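Long-range contacts in transcription elongation factor SPT6 (Candida glabrata, PDB 3PJP), which binds the phosphorylated C-terminal repeat domain of RNA polymerase II through its tandem SH2 domain and probably acts as a histone H3-H4 chaperone during transcription elongation: residues Tyr136-Tyr141 / Tyr148-Leu153; Gln57-Gln62 / Leu76-Gln81. All coordinates share one frame; numbering follows the deposited sequence.

Contact 1 of 2, residues Tyr136-Tyr141 / Tyr148-Leu153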
loop_
_atom_site.group_PDB
_atom_site.type_symbol
_atom_site.label_atom_id
_atom_site.label_comp_id
_atom_site.label_asym_id
_atom_site.label_seq_id
_atom_site.Cartn_x
_atom_site.Cartn_y
_atom_site.Cartn_z
ATOM N N TYR A 136 10.496 5.985 -12.415
ATOM C CA TYR A 136 9.040 5.991 -12.351
ATOM C C TYR A 136 8.547 5.064 -11.252
ATOM O O TYR A 136 9.236 4.115 -10.886
ATOM C CB TYR A 136 8.455 5.551 -13.689
ATOM C CG TYR A 136 8.740 6.527 -14.798
ATOM C CD1 TYR A 136 8.264 7.829 -14.737
ATOM C CD2 TYR A 136 9.493 6.150 -15.904
ATOM C CE1 TYR A 136 8.527 8.734 -15.754
ATOM C CE2 TYR A 136 9.756 7.042 -16.924
ATOM C CZ TYR A 136 9.275 8.334 -16.842
ATOM O OH TYR A 136 9.539 9.226 -17.855
ATOM N N PHE A 137 7.359 5.359 -10.724
ATOM C CA PHE A 137 6.636 4.451 -9.842
ATOM C C PHE A 137 5.508 3.835 -10.647
ATOM O O PHE A 137 4.941 4.486 -11.530
ATOM C CB PHE A 137 6.036 5.214 -8.650
ATOM C CG PHE A 137 7.045 5.936 -7.813
ATOM C CD1 PHE A 137 7.771 5.265 -6.843
ATOM C CD2 PHE A 137 7.262 7.291 -7.989
ATOM C CE1 PHE A 137 8.698 5.933 -6.065
ATOM C CE2 PHE A 137 8.194 7.965 -7.213
ATOM C CZ PHE A 137 8.905 7.290 -6.252
ATOM N N SER A 138 5.191 2.578 -10.350
ATOM C CA SER A 138 4.023 1.920 -10.926
ATOM C C SER A 138 3.425 0.916 -9.937
ATOM O O SER A 138 4.052 0.542 -8.951
ATOM C CB SER A 138 4.394 1.241 -12.253
ATOM O OG SER A 138 5.371 0.244 -12.042
ATOM N N LEU A 139 2.185 0.494 -10.182
ATOM C CA LEU A 139 1.525 -0.411 -9.265
ATOM C C LEU A 139 1.992 -1.848 -9.418
ATOM O O LEU A 139 2.154 -2.347 -10.529
ATOM C CB LEU A 139 0.012 -0.337 -9.450
ATOM C CG LEU A 139 -0.676 0.777 -8.662
ATOM C CD1 LEU A 139 -2.104 0.986 -9.169
ATOM C CD2 LEU A 139 -0.676 0.441 -7.180
ATOM N N ASN A 140 2.221 -2.504 -8.287
ATOM C CA ASN A 140 2.508 -3.933 -8.271
ATOM C C ASN A 140 1.180 -4.672 -8.226
ATOM O O ASN A 140 0.543 -4.772 -7.181
ATOM C CB ASN A 140 3.368 -4.290 -7.052
ATOM C CG ASN A 140 3.879 -5.735 -7.083
ATOM O OD1 ASN A 140 3.202 -6.646 -7.584
ATOM N ND2 ASN A 140 5.076 -5.948 -6.547
ATOM N N TYR A 141 0.764 -5.198 -9.370
ATOM C CA TYR A 141 -0.574 -5.758 -9.464
ATOM C C TYR A 141 -0.690 -7.145 -8.848
ATOM O O TYR A 141 -1.791 -7.617 -8.571
ATOM C CB TYR A 141 -1.064 -5.754 -10.915
ATOM C CG TYR A 141 -1.284 -4.363 -11.470
ATOM C CD1 TYR A 141 -0.306 -3.733 -12.227
ATOM C CD2 TYR A 141 -2.463 -3.673 -11.221
ATOM C CE1 TYR A 141 -0.498 -2.458 -12.730
ATOM C CE2 TYR A 141 -2.666 -2.397 -11.716
ATOM C CZ TYR A 141 -1.681 -1.793 -12.469
ATOM O OH TYR A 141 -1.873 -0.520 -12.967
ATOM N N TYR A 148 6.256 -0.586 -7.675
ATOM C CA TYR A 148 7.620 -0.677 -8.176
ATOM C C TYR A 148 8.237 0.711 -8.248
ATOM O O TYR A 148 7.543 1.698 -8.496
ATOM C CB TYR A 148 7.671 -1.301 -9.568
ATOM C CG TYR A 148 7.067 -2.665 -9.670
ATOM C CD1 TYR A 148 7.649 -3.758 -9.042
ATOM C CD2 TYR A 148 5.913 -2.865 -10.414
ATOM C CE1 TYR A 148 7.087 -5.022 -9.154
ATOM C CE2 TYR A 148 5.343 -4.114 -10.528
ATOM C CZ TYR A 148 5.929 -5.191 -9.902
ATOM O OH TYR A 148 5.342 -6.435 -10.041
ATOM N N LEU A 149 9.540 0.777 -8.003
ATOM C CA LEU A 149 10.340 1.961 -8.263
ATOM C C LEU A 149 11.401 1.513 -9.256
ATOM O O LEU A 149 12.318 0.783 -8.898
ATOM C CB LEU A 149 10.986 2.454 -6.970
ATOM C CG LEU A 149 12.114 3.493 -6.996
ATOM C CD1 LEU A 149 11.867 4.627 -7.984
ATOM C CD2 LEU A 149 12.301 4.051 -5.597
ATOM N N ILE A 150 11.242 1.925 -10.508
ATOM C CA ILE A 150 12.075 1.430 -11.605
ATOM C C ILE A 150 12.899 2.606 -12.117
ATOM O O ILE A 150 12.356 3.684 -12.376
ATOM C CB ILE A 150 11.214 0.858 -12.735
ATOM C CG1 ILE A 150 10.149 -0.089 -12.160
ATOM C CG2 ILE A 150 12.086 0.150 -13.785
ATOM C CD1 ILE A 150 9.232 -0.701 -13.193
ATOM N N PHE A 151 14.207 2.406 -12.236
ATOM C CA PHE A 151 15.130 3.512 -12.504
ATOM C C PHE A 151 16.384 3.088 -13.262
ATOM O O PHE A 151 16.771 1.923 -13.262
ATOM C CB PHE A 151 15.520 4.239 -11.199
ATOM C CG PHE A 151 16.244 3.374 -10.197
ATOM C CD1 PHE A 151 17.621 3.411 -10.104
ATOM C CD2 PHE A 151 15.549 2.543 -9.336
ATOM C CE1 PHE A 151 18.297 2.628 -9.178
ATOM C CE2 PHE A 151 16.225 1.758 -8.396
ATOM C CZ PHE A 151 17.609 1.809 -8.324
ATOM N N LYS A 152 17.014 4.067 -13.897
ATOM C CA LYS A 152 18.237 3.848 -14.649
ATOM C C LYS A 152 19.008 5.160 -14.637
ATOM O O LYS A 152 18.464 6.213 -14.988
ATOM C CB LYS A 152 17.881 3.429 -16.076
ATOM C CG LYS A 152 19.036 2.957 -16.927
ATOM C CD LYS A 152 18.519 2.527 -18.302
ATOM C CE LYS A 152 19.647 2.080 -19.228
ATOM N NZ LYS A 152 20.065 0.701 -18.896
ATOM N N LEU A 153 20.267 5.095 -14.211
ATOM C CA LEU A 153 21.100 6.275 -14.003
ATOM C C LEU A 153 21.563 6.925 -15.311
ATOM O O LEU A 153 21.585 8.150 -15.436
ATOM C CB LEU A 153 22.323 5.893 -13.166
ATOM C CG LEU A 153 23.316 7.022 -12.890
ATOM C CD1 LEU A 153 22.777 7.981 -11.832
ATOM C CD2 LEU A 153 24.668 6.461 -12.475
#
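Four backbone hydrogen bonds join Tyr-136 to Ile-150 and Ser-138 to Tyr-148, in two antiparallel hydrogen-bonded pairs. Ile-150 N meets Tyr-136 O at 3.0 Å, nearly along the C=O axis and almost straight (171° at the hydrogen). Tyr-148 N to Ser-138 O is shorter, 2.8 Å, but more bent. Phe-137 and Leu-149 form the non-hydrogen-bonded pair between them. There Phe-137 CA lies 3.2 Å from Tyr-148 O in a CA-H...O contact. The two strands are a beta hairpin of the second SH2 domain in the tandem, part of its central sheet. Helix 115-128 packs on the face that carries Tyr-136 and Ile-150, and helix 181-191 on the face of Phe-137 and Leu-149.

Apolar contact is made on the latter face. Phe-137 and Leu-149 lie side by side and point the same way, with Phe-137 CE1 3.9 Å from Leu-149 CD1.

Polar side chains pack round the Tyr-148 ring. The Tyr-148 side chain leaves with CG beside its backbone N, and its end comes nearer to segment 136-141. Asn-140 has CG anti to its backbone N (chi1 -172°), which lays its amide on the ring with the planes 22° apart. Asn-140 CB sits over the same face, 4.2 Å from the ring centroid, in a CH-pi contact. Asn-140 OD1 accepts a hydrogen bond from Asn-143 ND2. Ser-138 OG lies in the ring plane at the edge, 3.6 Å from Tyr-148 CD2.

Contact 2 of 2, residues Gln57-Gln62 / Leu76-Gln81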
loop_
_atom_site.group_PDB
_atom_site.type_symbol
_atom_site.label_atom_id
_atom_site.label_comp_id
_atom_site.label_asym_id
_atom_site.label_seq_id
_atom_site.Cartn_x
_atom_site.Cartn_y
_atom_site.Cartn_z
ATOM N N GLN A 57 -6.856 -5.138 -1.294
ATOM C CA GLN A 57 -6.009 -5.478 -0.172
ATOM C C GLN A 57 -6.826 -5.961 1.008
ATOM O O GLN A 57 -7.883 -5.402 1.324
ATOM C CB GLN A 57 -5.140 -4.287 0.225
ATOM C CG GLN A 57 -4.284 -4.542 1.444
ATOM C CD GLN A 57 -3.335 -3.403 1.717
ATOM O OE1 GLN A 57 -3.717 -2.380 2.290
ATOM N NE2 GLN A 57 -2.089 -3.560 1.282
ATOM N N HIS A 58 -6.330 -7.005 1.658
ATOM C CA HIS A 58 -6.930 -7.516 2.876
ATOM C C HIS A 58 -6.037 -7.172 4.064
ATOM O O HIS A 58 -4.834 -7.463 4.057
ATOM C CB HIS A 58 -7.138 -9.022 2.753
ATOM C CG HIS A 58 -7.947 -9.421 1.556
ATOM N ND1 HIS A 58 -9.321 -9.536 1.594
ATOM C CD2 HIS A 58 -7.579 -9.731 0.291
ATOM C CE1 HIS A 58 -9.764 -9.906 0.404
ATOM N NE2 HIS A 58 -8.727 -10.031 -0.406
ATOM N N VAL A 59 -6.639 -6.531 5.059
ATOM C CA VAL A 59 -5.933 -6.001 6.220
ATOM C C VAL A 59 -6.412 -6.734 7.458
ATOM O O VAL A 59 -7.620 -6.791 7.731
ATOM C CB VAL A 59 -6.220 -4.508 6.355
ATOM C CG1 VAL A 59 -5.442 -3.900 7.535
ATOM C CG2 VAL A 59 -5.880 -3.795 5.056
ATOM N N ASP A 60 -5.480 -7.321 8.203
ATOM C CA ASP A 60 -5.871 -8.051 9.398
ATOM C C ASP A 60 -5.977 -7.144 10.604
ATOM O O ASP A 60 -5.165 -6.247 10.795
ATOM C CB ASP A 60 -4.915 -9.197 9.710
ATOM C CG ASP A 60 -5.335 -9.966 10.950
ATOM O OD1 ASP A 60 -6.256 -10.802 10.855
ATOM O OD2 ASP A 60 -4.741 -9.733 12.019
ATOM N N ILE A 61 -7.009 -7.393 11.405
ATOM C CA ILE A 61 -7.199 -6.708 12.677
ATOM C C ILE A 61 -7.111 -7.723 13.818
ATOM O O ILE A 61 -7.904 -8.667 13.890
ATOM C CB ILE A 61 -8.564 -5.985 12.719
ATOM C CG1 ILE A 61 -8.673 -4.975 11.577
ATOM C CG2 ILE A 61 -8.730 -5.245 14.035
ATOM C CD1 ILE A 61 -10.097 -4.506 11.333
ATOM N N GLN A 62 -6.142 -7.537 14.704
ATOM C CA GLN A 62 -6.005 -8.400 15.874
ATOM C C GLN A 62 -6.713 -7.776 17.077
ATOM O O GLN A 62 -6.521 -6.592 17.397
ATOM C CB GLN A 62 -4.528 -8.630 16.202
ATOM C CG GLN A 62 -4.264 -9.286 17.557
ATOM C CD GLN A 62 -4.328 -10.801 17.517
ATOM O OE1 GLN A 62 -3.526 -11.453 16.839
ATOM N NE2 GLN A 62 -5.285 -11.375 18.246
ATOM N N LEU A 76 -7.825 -2.780 19.372
ATOM C CA LEU A 76 -7.680 -3.421 18.070
ATOM C C LEU A 76 -6.356 -3.038 17.453
ATOM O O LEU A 76 -6.005 -1.867 17.422
ATOM C CB LEU A 76 -8.806 -2.973 17.143
ATOM C CG LEU A 76 -10.243 -3.139 17.650
ATOM C CD1 LEU A 76 -11.199 -2.528 16.640
ATOM C CD2 LEU A 76 -10.597 -4.598 17.935
ATOM N N VAL A 77 -5.642 -4.030 16.937
ATOM C CA VAL A 77 -4.292 -3.795 16.416
ATOM C C VAL A 77 -4.247 -3.989 14.906
ATOM O O VAL A 77 -4.688 -5.018 14.391
ATOM C CB VAL A 77 -3.273 -4.731 17.073
ATOM C CG1 VAL A 77 -1.852 -4.375 16.611
ATOM C CG2 VAL A 77 -3.365 -4.621 18.582
ATOM N N VAL A 78 -3.749 -2.980 14.195
ATOM C CA VAL A 78 -3.533 -3.098 12.760
ATOM C C VAL A 78 -2.093 -2.717 12.451
ATOM O O VAL A 78 -1.656 -1.620 12.781
ATOM C CB VAL A 78 -4.449 -2.181 11.943
ATOM C CG1 VAL A 78 -4.287 -2.486 10.451
ATOM C CG2 VAL A 78 -5.896 -2.382 12.349
ATOM N N GLU A 79 -1.378 -3.645 11.822
ATOM C CA GLU A 79 0.024 -3.438 11.464
ATOM C C GLU A 79 0.830 -2.776 12.572
ATOM O O GLU A 79 1.521 -1.772 12.350
ATOM C CB GLU A 79 0.119 -2.646 10.160
ATOM C CG GLU A 79 -0.627 -3.318 9.022
ATOM C CD GLU A 79 -0.247 -2.777 7.663
ATOM O OE1 GLU A 79 0.804 -2.110 7.555
ATOM O OE2 GLU A 79 -1.002 -3.029 6.701
ATOM N N GLY A 80 0.725 -3.331 13.776
ATOM C CA GLY A 80 1.572 -2.905 14.874
ATOM C C GLY A 80 1.053 -1.705 15.639
ATOM O O GLY A 80 1.601 -1.339 16.676
ATOM N N GLN A 81 -0.014 -1.094 15.138
ATOM C CA GLN A 81 -0.577 0.078 15.786
ATOM C C GLN A 81 -1.862 -0.235 16.551
ATOM O O GLN A 81 -2.776 -0.880 16.020
ATOM C CB GLN A 81 -0.849 1.181 14.765
ATOM C CG GLN A 81 -1.470 2.406 15.394
ATOM C CD GLN A 81 -0.549 3.021 16.421
ATOM O OE1 GLN A 81 0.618 3.283 16.133
ATOM N NE2 GLN A 81 -1.057 3.236 17.634
HETATM O O HOH W 1 -2.552 -5.959 10.566
HETATM O O HOH W 2 -2.493 -5.889 7.780
#
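Both methyl groups of Val-78 touch strand 55-64, and Val-59 on that strand points toward segment 76-81. Val-78 CG1 is anti to the backbone N (chi1 -173°) and meets Val-59 CG1 at 3.4 Å, tighter than usual van der Waals contact. The two valine side chains cross at about a right angle. Val-78 CG2 touches Ile-61 CG1 at 3.9 Å, and here the side chains cross obliquely. Ile-61 is therefore held from two directions, because its other branch, CG2, lies 3.9 Å from Leu-76 CB. Ile-89 and Tyr-93 of helix 86-105 pack on Val-78; Tyr-93 also meets Val-59, and Ile-89 meets Leu-76.

Gln-62 and Val-77 point to the other face of the sheet. Gln-62 CB and Val-77 CB are 4.2 Å apart. The end of Gln-62 bends away at chi2, and its NE2 forms a hydrogen bond with Asp-43 OD2. The backbones of this pair share two hydrogen bonds, with Val-77 N only 2.7 Å from Gln-62 O.

At Asp-60 and Glu-79 the two chains have moved apart, and water takes over. One water donates to Asp-60 O at 2.6 Å and accepts from Glu-79 N at 2.9 Å. A second bridges Asp-60 N and Glu-79 OE2 by weak bonds. Glu-79 OE2 also forms a salt bridge with Lys-97 and a hydrogen bond with Tyr-93 OH. A type I' turn from Val-78 to Gln-81 then leads into strand 81-83.

Strands 55-64 and 75-78 form an antiparallel beta hairpin in the central sheet of the first SH2 domain, with helix 86-105 on one face.

Overall arrangement
From the N terminus the chain runs through helix 18-25 and strands 33-37 and 44-52 before contact 2 closes the loop between strands 55-64 and 75-78, with 13 residues between its segments. Strand 81-83 and the long helix 86-105 follow. The chain then enters the second sheet at strand 110-111 and passes through helix 115-128. Contact 1 closes a shorter loop of six residues between strands 134-139 and 146-152. The two contacts lie in series and neither nest nor cross. Each ties neighbouring antiparallel strands within a different sheet, one for each SH2 domain of the tandem. The centres of contacts 1 and 2 are about 27 Å apart, on opposite sides of the chain's centre.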